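Local coordinates for periplasmic binding protein/LacI transcriptional regulator (Clostridium phytofermentans, PDB 3BRS) that probably binds a sugar in the cleft between its two domains and hands it to a membrane transporter, as periplasmic-type binding proteins do, at residues M8-K13 with I94-G99; E46-Y51 with I137-N142; E56-A61 with E77-A82; I69-A74 with D81-I86. One frame throughout, in Å; residues are numbered along the deposited sequence.

Interaction 1 (M8-K13 with I94-G99); sequences MICIPK and IVIDSG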
loop_
_atom_site.group_PDB
_atom_site.type_symbol
_atom_site.label_atom_id
_atom_site.label_comp_id
_atom_site.label_asym_id
_atom_site.label_seq_id
_atom_site.Cartn_x
_atom_site.Cartn_y
_atom_site.Cartn_z
ATOM N N MET A 8 11.883 -15.719 12.084
ATOM C CA MET A 8 11.495 -14.805 10.985
ATOM C C MET A 8 11.287 -13.396 11.536
ATOM O O MET A 8 10.777 -13.211 12.622
ATOM C CB MET A 8 10.190 -15.248 10.311
ATOM C CG MET A 8 10.173 -16.678 9.680
ATOM S SD MET A 8 8.936 -16.882 8.324
ATOM C CE MET A 8 9.252 -18.604 8.016
ATOM N N ILE A 9 11.759 -12.376 10.833
ATOM C CA ILE A 9 11.499 -11.006 11.360
ATOM C C ILE A 9 10.727 -10.276 10.302
ATOM O O ILE A 9 11.175 -10.230 9.157
ATOM C CB ILE A 9 12.832 -10.278 11.673
ATOM C CG1 ILE A 9 13.515 -10.923 12.896
ATOM C CG2 ILE A 9 12.574 -8.703 11.900
ATOM C CD1 ILE A 9 15.032 -10.301 13.133
ATOM N N CYS A 10 9.553 -9.747 10.670
ATOM C CA CYS A 10 8.720 -8.980 9.721
ATOM C C CYS A 10 8.984 -7.472 9.842
ATOM O O CYS A 10 9.001 -6.944 10.986
ATOM C CB CYS A 10 7.219 -9.280 10.001
ATOM S SG CYS A 10 6.260 -8.317 8.809
ATOM N N ILE A 11 9.184 -6.774 8.723
ATOM C CA ILE A 11 9.514 -5.337 8.769
ATOM C C ILE A 11 8.530 -4.629 7.931
ATOM O O ILE A 11 8.761 -4.466 6.746
ATOM C CB ILE A 11 10.949 -4.995 8.308
ATOM C CG1 ILE A 11 11.985 -5.903 9.004
ATOM C CG2 ILE A 11 11.254 -3.478 8.402
ATOM C CD1 ILE A 11 13.467 -5.640 8.524
ATOM N N PRO A 12 7.367 -4.303 8.502
ATOM C CA PRO A 12 6.380 -3.525 7.713
ATOM C C PRO A 12 6.871 -2.081 7.457
ATOM O O PRO A 12 7.972 -1.721 7.864
ATOM C CB PRO A 12 5.131 -3.538 8.561
ATOM C CG PRO A 12 5.403 -4.511 9.750
ATOM C CD PRO A 12 6.908 -4.592 9.865
ATOM N N LYS A 13 6.130 -1.274 6.698
ATOM C CA LYS A 13 6.540 0.113 6.476
ATOM C C LYS A 13 6.271 0.903 7.736
ATOM O O LYS A 13 7.049 1.839 8.014
ATOM C CB LYS A 13 5.708 0.746 5.379
ATOM C CG LYS A 13 6.005 0.145 3.976
ATOM C CD LYS A 13 5.210 0.979 2.998
ATOM C CE LYS A 13 5.489 0.618 1.549
ATOM N NZ LYS A 13 4.275 1.026 0.732
ATOM N N ILE A 94 11.595 -12.415 1.796
ATOM C CA ILE A 94 10.228 -12.242 1.220
ATOM C C ILE A 94 9.874 -10.783 1.142
ATOM O O ILE A 94 9.962 -10.033 2.141
ATOM C CB ILE A 94 9.111 -12.941 2.097
ATOM C CG1 ILE A 94 9.476 -14.329 2.348
ATOM C CG2 ILE A 94 7.636 -12.892 1.478
ATOM C CD1 ILE A 94 9.998 -14.982 1.146
ATOM N N VAL A 95 9.524 -10.313 -0.042
ATOM C CA VAL A 95 8.971 -8.965 -0.109
ATOM C C VAL A 95 7.437 -9.025 0.045
ATOM O O VAL A 95 6.812 -9.793 -0.621
ATOM C CB VAL A 95 9.417 -8.203 -1.258
ATOM C CG1 VAL A 95 8.450 -7.027 -1.467
ATOM C CG2 VAL A 95 10.884 -7.690 -1.010
ATOM N N ILE A 96 6.873 -8.273 1.012
ATOM C CA ILE A 96 5.429 -8.206 1.168
ATOM C C ILE A 96 4.874 -6.761 0.828
ATOM O O ILE A 96 5.493 -5.738 1.141
ATOM C CB ILE A 96 5.083 -8.519 2.581
ATOM C CG1 ILE A 96 6.026 -7.731 3.478
ATOM C CG2 ILE A 96 5.011 -10.073 2.825
ATOM C CD1 ILE A 96 5.472 -7.533 4.903
ATOM N N ASP A 97 3.727 -6.679 0.172
ATOM C CA ASP A 97 3.134 -5.364 -0.171
ATOM C C ASP A 97 3.891 -4.514 -1.184
ATOM O O ASP A 97 3.309 -4.205 -2.187
ATOM C CB ASP A 97 2.889 -4.583 1.112
ATOM C CG ASP A 97 2.332 -3.182 0.858
ATOM O OD1 ASP A 97 1.328 -3.072 0.168
ATOM O OD2 ASP A 97 2.880 -2.190 1.331
ATOM N N SER A 98 5.191 -4.195 -0.995
ATOM C CA SER A 98 5.786 -3.066 -1.736
ATOM C C SER A 98 7.171 -3.404 -2.118
ATOM O O SER A 98 7.985 -3.601 -1.225
ATOM C CB SER A 98 5.819 -1.793 -0.924
ATOM O OG SER A 98 5.916 -0.680 -1.822
ATOM N N GLY A 99 7.420 -3.548 -3.427
ATOM C CA GLY A 99 8.729 -4.057 -3.895
ATOM C C GLY A 99 9.833 -3.015 -4.063
ATOM O O GLY A 99 9.637 -1.772 -3.855
HETATM O O HOH W 1 1.425 0.072 0.840
#
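Ile96, the last strand residue of 94-99, meets Cys10 of 8-13 through its delta methyl: Ile96 CD1 lies 4.1 Å from Cys10 SG. Its CG1 branch sits between the backbone N and the carbonyl carbon (chi1 46°), and this rotation sends CD1 across to the sulfur. The two strands are not neighbours in the sheet; strand 68-71 runs between them, so this apolar touch passes over the middle strand on the face that helix 246-262 covers, where Ile249 also packs on Ile96.

At Asp97 the chain leaves the strand with a positive phi of 67°. Asp97 sets its side chain off toward 8-13, and OD2 is the atom that meets Lys13. The salt bridge is long, with Asp97 OD2 3.6 Å from Lys13 NZ, and the two side chains cross at about a right angle. A water bridges the pair: it donates to Asp97 OD2 at 2.7 Å and accepts from Lys13 NZ at 3.0 Å. The ammonium is thus joined to the carboxylate both directly and through water, which would be expected to stabilise both charges in this buried place. Trp22 of helix 20-36 touches both side chains.

Ser98 completes the contact. The extended Lys13 chain packs CE tightly against Ser98 CB, at 3.5 Å. Ser98 N bonds back to Ile96 O at 2.7 Å, closing a classic gamma turn centred on Asp97. Polar loops gathered beyond the C-terminal ends of parallel strands are characteristic of the interdomain cleft in the periplasmic binding protein fold, the probable sugar site here.

Interaction 2 (E46-Y51 with I137-N142); sequences EKEEDY and ISFVKN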
loop_
_atom_site.group_PDB
_atom_site.type_symbol
_atom_site.label_atom_id
_atom_site.label_comp_id
_atom_site.label_asym_id
_atom_site.label_seq_id
_atom_site.Cartn_x
_atom_site.Cartn_y
_atom_site.Cartn_z
ATOM N N GLU A 46 8.348 4.569 12.718
ATOM C CA GLU A 46 7.126 5.180 13.181
ATOM C C GLU A 46 6.341 5.793 12.094
ATOM O O GLU A 46 5.167 5.988 12.241
ATOM C CB GLU A 46 7.343 6.123 14.385
ATOM C CG GLU A 46 7.833 5.362 15.621
ATOM C CD GLU A 46 8.102 6.293 16.766
ATOM O OE1 GLU A 46 8.775 7.334 16.533
ATOM O OE2 GLU A 46 7.645 5.995 17.890
ATOM N N LYS A 47 6.974 6.017 10.956
ATOM C CA LYS A 47 6.316 6.612 9.785
ATOM C C LYS A 47 6.635 5.824 8.565
ATOM O O LYS A 47 7.809 5.556 8.340
ATOM C CB LYS A 47 6.937 7.986 9.574
ATOM C CG LYS A 47 6.700 8.891 10.767
ATOM C CD LYS A 47 6.242 10.177 10.336
ATOM C CE LYS A 47 7.326 11.142 10.451
ATOM N NZ LYS A 47 7.133 11.763 11.807
ATOM N N GLU A 48 5.659 5.657 7.668
ATOM C CA GLU A 48 5.824 4.970 6.353
ATOM C C GLU A 48 6.965 5.395 5.466
ATOM O O GLU A 48 7.546 4.576 4.651
ATOM C CB GLU A 48 4.540 5.012 5.553
ATOM C CG GLU A 48 3.689 3.792 5.799
ATOM C CD GLU A 48 2.448 3.699 4.894
ATOM O OE1 GLU A 48 2.494 4.169 3.740
ATOM O OE2 GLU A 48 1.421 3.074 5.305
ATOM N N GLU A 49 7.236 6.684 5.505
ATOM C CA GLU A 49 8.211 7.233 4.564
ATOM C C GLU A 49 9.598 7.256 5.124
ATOM O O GLU A 49 10.541 7.678 4.442
ATOM C CB GLU A 49 7.832 8.651 4.094
ATOM C CG GLU A 49 8.059 9.755 5.120
ATOM C CD GLU A 49 6.879 9.968 6.052
ATOM O OE1 GLU A 49 6.688 11.154 6.431
ATOM O OE2 GLU A 49 6.126 8.997 6.382
ATOM N N ASP A 50 9.777 6.836 6.379
ATOM C CA ASP A 50 11.104 6.951 6.975
ATOM C C ASP A 50 12.023 5.813 6.498
ATOM O O ASP A 50 12.461 4.934 7.230
ATOM C CB ASP A 50 10.942 7.016 8.495
ATOM C CG ASP A 50 12.151 7.547 9.171
ATOM O OD1 ASP A 50 13.186 7.814 8.515
ATOM O OD2 ASP A 50 12.090 7.720 10.415
ATOM N N TYR A 51 12.369 5.801 5.243
ATOM C CA TYR A 51 13.232 4.678 4.774
ATOM C C TYR A 51 14.615 4.618 5.477
ATOM O O TYR A 51 15.251 3.552 5.470
ATOM C CB TYR A 51 13.351 4.616 3.184
ATOM C CG TYR A 51 14.324 5.633 2.602
ATOM C CD1 TYR A 51 15.722 5.401 2.652
ATOM C CD2 TYR A 51 13.870 6.839 2.092
ATOM C CE1 TYR A 51 16.685 6.334 2.167
ATOM C CE2 TYR A 51 14.843 7.816 1.632
ATOM C CZ TYR A 51 16.223 7.515 1.676
ATOM O OH TYR A 51 17.191 8.355 1.207
ATOM N N ILE A 137 -5.141 12.458 -4.172
ATOM C CA ILE A 137 -4.300 12.394 -2.974
ATOM C C ILE A 137 -3.602 11.024 -2.965
ATOM O O ILE A 137 -4.249 9.887 -2.775
ATOM C CB ILE A 137 -5.059 12.576 -1.642
ATOM C CG1 ILE A 137 -5.904 13.845 -1.598
ATOM C CG2 ILE A 137 -3.991 12.606 -0.449
ATOM C CD1 ILE A 137 -5.076 15.168 -2.033
ATOM N N SER A 138 -2.289 11.134 -3.168
ATOM C CA SER A 138 -1.372 10.017 -3.019
ATOM C C SER A 138 -0.707 10.051 -1.654
ATOM O O SER A 138 -0.959 10.941 -0.812
ATOM C CB SER A 138 -0.353 9.960 -4.133
ATOM O OG SER A 138 0.193 8.645 -4.156
ATOM N N PHE A 139 0.104 9.034 -1.426
ATOM C CA PHE A 139 0.773 8.832 -0.189
ATOM C C PHE A 139 2.312 9.039 -0.363
ATOM O O PHE A 139 2.792 10.198 -0.442
ATOM C CB PHE A 139 0.377 7.499 0.462
ATOM C CG PHE A 139 0.453 6.240 -0.410
ATOM C CD1 PHE A 139 -0.487 6.020 -1.446
ATOM C CD2 PHE A 139 1.293 5.194 -0.062
ATOM C CE1 PHE A 139 -0.494 4.816 -2.253
ATOM C CE2 PHE A 139 1.309 3.966 -0.801
ATOM C CZ PHE A 139 0.373 3.747 -1.913
ATOM N N VAL A 140 3.091 7.960 -0.526
ATOM C CA VAL A 140 4.591 8.138 -0.453
ATOM C C VAL A 140 5.051 7.943 -1.825
ATOM O O VAL A 140 5.032 6.836 -2.296
ATOM C CB VAL A 140 5.370 7.153 0.506
ATOM C CG1 VAL A 140 6.971 7.426 0.420
ATOM C CG2 VAL A 140 4.950 7.415 1.887
ATOM N N LYS A 141 5.404 9.049 -2.487
ATOM C CA LYS A 141 5.647 9.092 -3.928
ATOM C C LYS A 141 6.631 8.039 -4.417
ATOM O O LYS A 141 6.526 7.513 -5.554
ATOM C CB LYS A 141 6.216 10.487 -4.332
ATOM C CG LYS A 141 6.509 10.567 -5.838
ATOM C CD LYS A 141 6.588 11.946 -6.346
ATOM C CE LYS A 141 6.776 11.849 -7.827
ATOM N NZ LYS A 141 5.972 12.978 -8.387
ATOM N N ASN A 142 7.601 7.734 -3.571
ATOM C CA ASN A 142 8.633 6.815 -3.999
ATOM C C ASN A 142 8.442 5.415 -3.614
ATOM O O ASN A 142 9.324 4.666 -3.899
ATOM C CB ASN A 142 9.922 7.174 -3.364
ATOM C CG ASN A 142 10.794 7.784 -4.273
ATOM O OD1 ASN A 142 11.690 7.111 -4.826
ATOM N ND2 ASN A 142 10.552 9.065 -4.521
#
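Van der Waals packing of aliphatic carbons carries most of this contact, and Val140 is its centre. Both of its methyls face Glu49 CB, with Val140 CG2 at 3.8 Å and CG1 at 4.0 Å, so the valine straddles the root of the glutamate rather than its carboxylate. Glu48 CB adds a looser touch, 4.4 Å from Val140 CG2.

The polar end of Glu48 makes the second kind of approach. Its OE1 comes obliquely to the Phe139 ring, 4.1 Å from CD2, with carboxylate and ring planes 82° apart. This is van der Waals contact; the carboxylate is held by other partners, OE1 by the hydroxyl of Ser172 and OE2 by the indole nitrogen of Trp22, which together fix its rotation.

Backbone bonds shape the first segment: a type I turn from Lys47 to Asp50 is closed by Asp50 N to Lys47 O at 3.1 Å. It places Glu48 and Glu49 at its two central positions, both starting toward the partner segment and then diverging. The segments belong to different lobes: 46-51 follows strand 39-42, and Phe139 and Val140 lie just past the end of strand 133-138, a meeting typical of the interdomain cleft of periplasmic binding proteins.

Interaction 3 (E56-A61 with E77-A82); sequences ELIEEA and EKTYDA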
loop_
_atom_site.group_PDB
_atom_site.type_symbol
_atom_site.label_atom_id
_atom_site.label_comp_id
_atom_site.label_asym_id
_atom_site.label_seq_id
_atom_site.Cartn_x
_atom_site.Cartn_y
_atom_site.Cartn_z
ATOM N N GLU A 56 18.064 1.167 8.806
ATOM C CA GLU A 56 18.708 0.848 10.099
ATOM C C GLU A 56 18.142 -0.402 10.727
ATOM O O GLU A 56 18.887 -1.217 11.238
ATOM C CB GLU A 56 18.425 2.017 11.030
ATOM C CG GLU A 56 19.365 3.178 10.767
ATOM C CD GLU A 56 19.182 4.321 11.743
ATOM O OE1 GLU A 56 18.169 4.382 12.529
ATOM O OE2 GLU A 56 20.087 5.171 11.701
ATOM N N LEU A 57 16.809 -0.536 10.726
ATOM C CA LEU A 57 16.071 -1.715 11.294
ATOM C C LEU A 57 16.387 -2.985 10.505
ATOM O O LEU A 57 16.529 -4.061 11.066
ATOM C CB LEU A 57 14.598 -1.441 11.165
ATOM C CG LEU A 57 14.020 -0.396 12.174
ATOM C CD1 LEU A 57 12.522 -0.160 11.959
ATOM C CD2 LEU A 57 14.237 -0.764 13.655
ATOM N N ILE A 58 16.518 -2.889 9.172
ATOM C CA ILE A 58 17.015 -4.054 8.438
ATOM C C ILE A 58 18.408 -4.420 8.854
ATOM O O ILE A 58 18.674 -5.582 9.060
ATOM C CB ILE A 58 17.041 -3.781 6.906
ATOM C CG1 ILE A 58 15.609 -3.586 6.373
ATOM C CG2 ILE A 58 17.886 -4.822 6.170
ATOM C CD1 ILE A 58 15.523 -2.684 5.023
ATOM N N GLU A 59 19.326 -3.458 8.934
ATOM C CA GLU A 59 20.653 -3.802 9.373
ATOM C C GLU A 59 20.587 -4.561 10.758
ATOM O O GLU A 59 21.247 -5.629 10.963
ATOM C CB GLU A 59 21.535 -2.546 9.425
ATOM C CG GLU A 59 21.905 -1.918 8.067
ATOM C CD GLU A 59 22.610 -0.494 8.204
ATOM O OE1 GLU A 59 22.083 0.546 7.649
ATOM O OE2 GLU A 59 23.672 -0.428 8.888
ATOM N N GLU A 60 19.819 -3.983 11.702
ATOM C CA GLU A 60 19.564 -4.556 13.035
ATOM C C GLU A 60 18.948 -5.981 12.898
ATOM O O GLU A 60 19.291 -6.894 13.688
ATOM C CB GLU A 60 18.624 -3.650 13.858
ATOM C CG GLU A 60 19.245 -2.322 14.419
ATOM C CD GLU A 60 18.180 -1.256 14.967
ATOM O OE1 GLU A 60 17.035 -1.662 15.344
ATOM O OE2 GLU A 60 18.515 -0.024 15.012
ATOM N N ALA A 61 18.021 -6.150 11.946
ATOM C CA ALA A 61 17.334 -7.439 11.671
ATOM C C ALA A 61 18.378 -8.514 11.322
ATOM O O ALA A 61 18.438 -9.583 11.903
ATOM C CB ALA A 61 16.288 -7.277 10.446
ATOM N N GLU A 77 13.759 2.604 -4.691
ATOM C CA GLU A 77 15.235 2.570 -4.991
ATOM C C GLU A 77 16.234 2.475 -3.801
ATOM O O GLU A 77 17.327 1.926 -3.948
ATOM C CB GLU A 77 15.521 3.789 -5.831
ATOM C CG GLU A 77 14.809 3.693 -7.202
ATOM C CD GLU A 77 14.761 4.996 -7.953
ATOM O OE1 GLU A 77 14.574 4.958 -9.189
ATOM O OE2 GLU A 77 14.885 6.065 -7.312
ATOM N N LYS A 78 15.849 2.964 -2.609
ATOM C CA LYS A 78 16.831 3.207 -1.519
ATOM C C LYS A 78 16.840 2.210 -0.420
ATOM O O LYS A 78 17.883 2.058 0.236
ATOM C CB LYS A 78 16.672 4.611 -0.932
ATOM C CG LYS A 78 16.073 5.595 -2.021
ATOM C CD LYS A 78 16.689 6.877 -1.987
ATOM C CE LYS A 78 17.923 6.742 -2.788
ATOM N NZ LYS A 78 18.049 8.030 -3.591
ATOM N N THR A 79 15.710 1.494 -0.247
ATOM C CA THR A 79 15.624 0.339 0.629
ATOM C C THR A 79 16.767 -0.749 0.398
ATOM O O THR A 79 17.313 -1.368 1.316
ATOM C CB THR A 79 14.192 -0.283 0.483
ATOM O OG1 THR A 79 13.255 0.648 0.944
ATOM C CG2 THR A 79 14.062 -1.488 1.374
ATOM N N TYR A 80 17.070 -0.945 -0.869
ATOM C CA TYR A 80 18.075 -1.856 -1.330
ATOM C C TYR A 80 19.387 -1.420 -0.684
ATOM O O TYR A 80 20.221 -2.221 -0.454
ATOM C CB TYR A 80 18.134 -1.782 -2.863
ATOM C CG TYR A 80 19.326 -2.498 -3.498
ATOM C CD1 TYR A 80 19.217 -3.812 -3.883
ATOM C CD2 TYR A 80 20.555 -1.821 -3.764
ATOM C CE1 TYR A 80 20.279 -4.530 -4.471
ATOM C CE2 TYR A 80 21.653 -2.550 -4.382
ATOM C CZ TYR A 80 21.481 -3.889 -4.697
ATOM O OH TYR A 80 22.482 -4.613 -5.262
ATOM N N ASP A 81 19.581 -0.152 -0.374
ATOM C CA ASP A 81 20.873 0.202 0.228
ATOM C C ASP A 81 21.150 -0.670 1.442
ATOM O O ASP A 81 22.306 -0.833 1.863
ATOM C CB ASP A 81 20.903 1.687 0.651
ATOM C CG ASP A 81 20.883 2.625 -0.552
ATOM O OD1 ASP A 81 21.330 2.161 -1.626
ATOM O OD2 ASP A 81 20.422 3.786 -0.443
ATOM N N ALA A 82 20.095 -1.192 2.050
ATOM C CA ALA A 82 20.310 -1.918 3.274
ATOM C C ALA A 82 19.891 -3.329 2.985
ATOM O O ALA A 82 20.556 -4.256 3.447
ATOM C CB ALA A 82 19.536 -1.312 4.427
#
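Ile58 supplies most of the first shell from helix 51-63, and it uses both branches. CG2 lies over the backbone of Ala82, 3.9 Å from Ala82 O, and reaches its side chain at 4.3 Å from CB. The other branch ends in CD1, which touches Thr79 CG2 at 4.1 Å, the two side chains crossing at about a right angle. The split follows from the first torsion: CG1 stands anti to the carbonyl carbon (chi1 -65°), leaving CG2 anti to the backbone N, and the two methyls diverge toward residues three apart on 77-82. Glu59, on the solvent side, adds its CG, 4.4 Å from Ala82 CB.

The next shell sets the threonine. Thr79 OG1 is hydrogen-bonded with the backbone N of Asp75, which fixes the rotation of the side chain and leaves CG2 directed at the isoleucine. Asp75 OD1 also takes the backbone N-H of Lys78, while Asn55 ND2, one turn before Glu59 on the first helix, bonds to Lys78 O, so the turn leading toward helix 80-83 is tied to helix 51-63 by a polar bond beside the apolar patch.

Farther out, Leu71 touches both Ile58 and Thr79, and Ile11 packs on Ile58. Side chains of two successive helices thus meet above strands 7-11 and 68-71, as expected for helices on one face of the parallel sheet in a Rossmann-like alpha/beta lobe of a periplasmic binding protein.

Interaction 4 (I69-A74 with D81-I86); sequences ILLAAA and DAAKEI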
loop_
_atom_site.group_PDB
_atom_site.type_symbol
_atom_site.label_atom_id
_atom_site.label_comp_id
_atom_site.label_asym_id
_atom_site.label_seq_id
_atom_site.Cartn_x
_atom_site.Cartn_y
_atom_site.Cartn_z
ATOM N N ILE A 69 13.693 -12.642 6.491
ATOM C CA ILE A 69 13.178 -11.315 6.834
ATOM C C ILE A 69 12.056 -11.054 5.849
ATOM O O ILE A 69 12.246 -11.273 4.636
ATOM C CB ILE A 69 14.289 -10.282 6.616
ATOM C CG1 ILE A 69 15.180 -10.152 7.870
ATOM C CG2 ILE A 69 13.720 -8.918 6.074
ATOM C CD1 ILE A 69 16.622 -9.490 7.511
ATOM N N LEU A 70 10.878 -10.630 6.326
ATOM C CA LEU A 70 9.801 -10.211 5.406
ATOM C C LEU A 70 9.786 -8.684 5.358
ATOM O O LEU A 70 9.756 -8.067 6.412
ATOM C CB LEU A 70 8.407 -10.681 5.879
ATOM C CG LEU A 70 8.281 -12.179 6.077
ATOM C CD1 LEU A 70 8.880 -12.596 7.404
ATOM C CD2 LEU A 70 6.837 -12.398 6.080
ATOM N N LEU A 71 9.713 -8.057 4.177
ATOM C CA LEU A 71 10.052 -6.678 4.169
ATOM C C LEU A 71 9.090 -5.993 3.288
ATOM O O LEU A 71 8.914 -6.450 2.153
ATOM C CB LEU A 71 11.497 -6.493 3.650
ATOM C CG LEU A 71 11.920 -5.070 3.318
ATOM C CD1 LEU A 71 11.872 -4.127 4.565
ATOM C CD2 LEU A 71 13.327 -5.122 2.673
ATOM N N ALA A 72 8.472 -4.908 3.787
ATOM C CA ALA A 72 7.646 -4.022 2.910
ATOM C C ALA A 72 8.556 -2.824 2.689
ATOM O O ALA A 72 8.925 -2.149 3.643
ATOM C CB ALA A 72 6.307 -3.671 3.536
ATOM N N ALA A 73 9.060 -2.674 1.446
ATOM C CA ALA A 73 10.190 -1.754 1.205
ATOM C C ALA A 73 9.651 -0.344 1.246
ATOM O O ALA A 73 8.804 0.083 0.417
ATOM C CB ALA A 73 10.793 -2.047 -0.143
ATOM N N ALA A 74 10.214 0.480 2.101
ATOM C CA ALA A 74 9.738 1.891 2.146
ATOM C C ALA A 74 9.978 2.658 0.832
ATOM O O ALA A 74 9.232 3.543 0.472
ATOM C CB ALA A 74 10.321 2.647 3.353
ATOM N N ASP A 81 19.581 -0.152 -0.374
ATOM C CA ASP A 81 20.873 0.202 0.228
ATOM C C ASP A 81 21.150 -0.670 1.442
ATOM O O ASP A 81 22.306 -0.833 1.863
ATOM C CB ASP A 81 20.903 1.687 0.651
ATOM C CG ASP A 81 20.883 2.625 -0.552
ATOM O OD1 ASP A 81 21.330 2.161 -1.626
ATOM O OD2 ASP A 81 20.422 3.786 -0.443
ATOM N N ALA A 82 20.095 -1.192 2.050
ATOM C CA ALA A 82 20.310 -1.918 3.274
ATOM C C ALA A 82 19.891 -3.329 2.985
ATOM O O ALA A 82 20.556 -4.256 3.447
ATOM C CB ALA A 82 19.536 -1.312 4.427
ATOM N N ALA A 83 18.810 -3.494 2.229
ATOM C CA ALA A 83 18.344 -4.884 1.930
ATOM C C ALA A 83 19.248 -5.739 0.998
ATOM O O ALA A 83 19.133 -6.990 0.992
ATOM C CB ALA A 83 16.891 -4.939 1.497
ATOM N N LYS A 84 20.194 -5.080 0.311
ATOM C CA LYS A 84 21.178 -5.775 -0.519
ATOM C C LYS A 84 22.083 -6.665 0.336
ATOM O O LYS A 84 22.671 -7.618 -0.190
ATOM C CB LYS A 84 22.061 -4.774 -1.291
ATOM C CG LYS A 84 22.885 -3.922 -0.457
ATOM C CD LYS A 84 23.640 -2.946 -1.345
ATOM C CE LYS A 84 24.954 -2.649 -0.729
ATOM N NZ LYS A 84 25.315 -1.193 -0.809
ATOM N N GLU A 85 22.172 -6.380 1.631
ATOM C CA GLU A 85 23.036 -7.130 2.594
ATOM C C GLU A 85 22.354 -8.357 3.168
ATOM O O GLU A 85 23.009 -9.155 3.792
ATOM C CB GLU A 85 23.412 -6.218 3.748
ATOM C CG GLU A 85 24.082 -4.898 3.364
ATOM C CD GLU A 85 25.427 -5.125 2.622
ATOM O OE1 GLU A 85 25.904 -6.286 2.616
ATOM O OE2 GLU A 85 26.014 -4.148 2.063
ATOM N N ILE A 86 21.031 -8.477 3.033
ATOM C CA ILE A 86 20.251 -9.620 3.519
ATOM C C ILE A 86 20.686 -10.946 2.928
ATOM O O ILE A 86 20.855 -11.875 3.671
ATOM C CB ILE A 86 18.736 -9.421 3.218
ATOM C CG1 ILE A 86 18.211 -8.163 3.912
ATOM C CG2 ILE A 86 17.875 -10.603 3.692
ATOM C CD1 ILE A 86 16.646 -8.080 4.028
#
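Strand 68-71 and the segment 81-86, which begins in helix 80-83, come closest, CA to CA, at Ile69 and Ile86, 8.0 Å apart. Together with strand 92-96 they form a beta-alpha-beta unit, and the contact packs the helical element on the strand that precedes it.

Alternation along the strand decides which residues take part. Ile69 and Leu71 both direct their side chains at the helical segment, whereas Leu70 between them points away, to the other face of the sheet. On the facing segment the partners are Ala83 and Ile86, three residues apart, so that each strand residue has one counterpart. A backbone bond from Ile86 N to Ala83 O, 3.2 Å long, brings these two onto the same side of the segment.

The isoleucine pair is the more extensive. Ile86 CD1 enters between the branches of Ile69, 3.7 Å from CG2 and 3.8 Å from CD1, while the two side chains pass at a slant. Ile86 keeps CG1 anti to its carbonyl carbon (chi1 -60°) with the chain extended beyond, and this carries CD1 inward to the sheet. Around them Leu93 of strand 92-96 touches Ile69, Leu71 and Ile86; from helix 51-63, Ala61 touches Ile69 and Gln54 touches Leu71. At the second pair the small side chain of Ala83 accepts one branch of the leucine, Leu71 CD2 lying 3.8 Å from Ala83 CB.

From the N terminus, strand 7-11 opens a loop of 80 intervening residues, which interaction 1 closes at 94-99. Inside it, helix 51-63 meets 77-82 in interaction 3, and strand 68-71 meets 81-86 in interaction 4. These two share Asp81 and Ala82; Ala82 faces helix 51-63, and Ala83 faces strand 68-71. Interaction 2 starts inside the loop of interaction 1 at 46-51 but ends beyond it at 137-142, crossing interaction 1 while enclosing interactions 3 and 4. Interactions 1, 3 and 4 lie within one lobe, and interaction 2 joins it to the other; Lys13 CB and Glu48 CG, 3.7 Å apart, connect interactions 1 and 2.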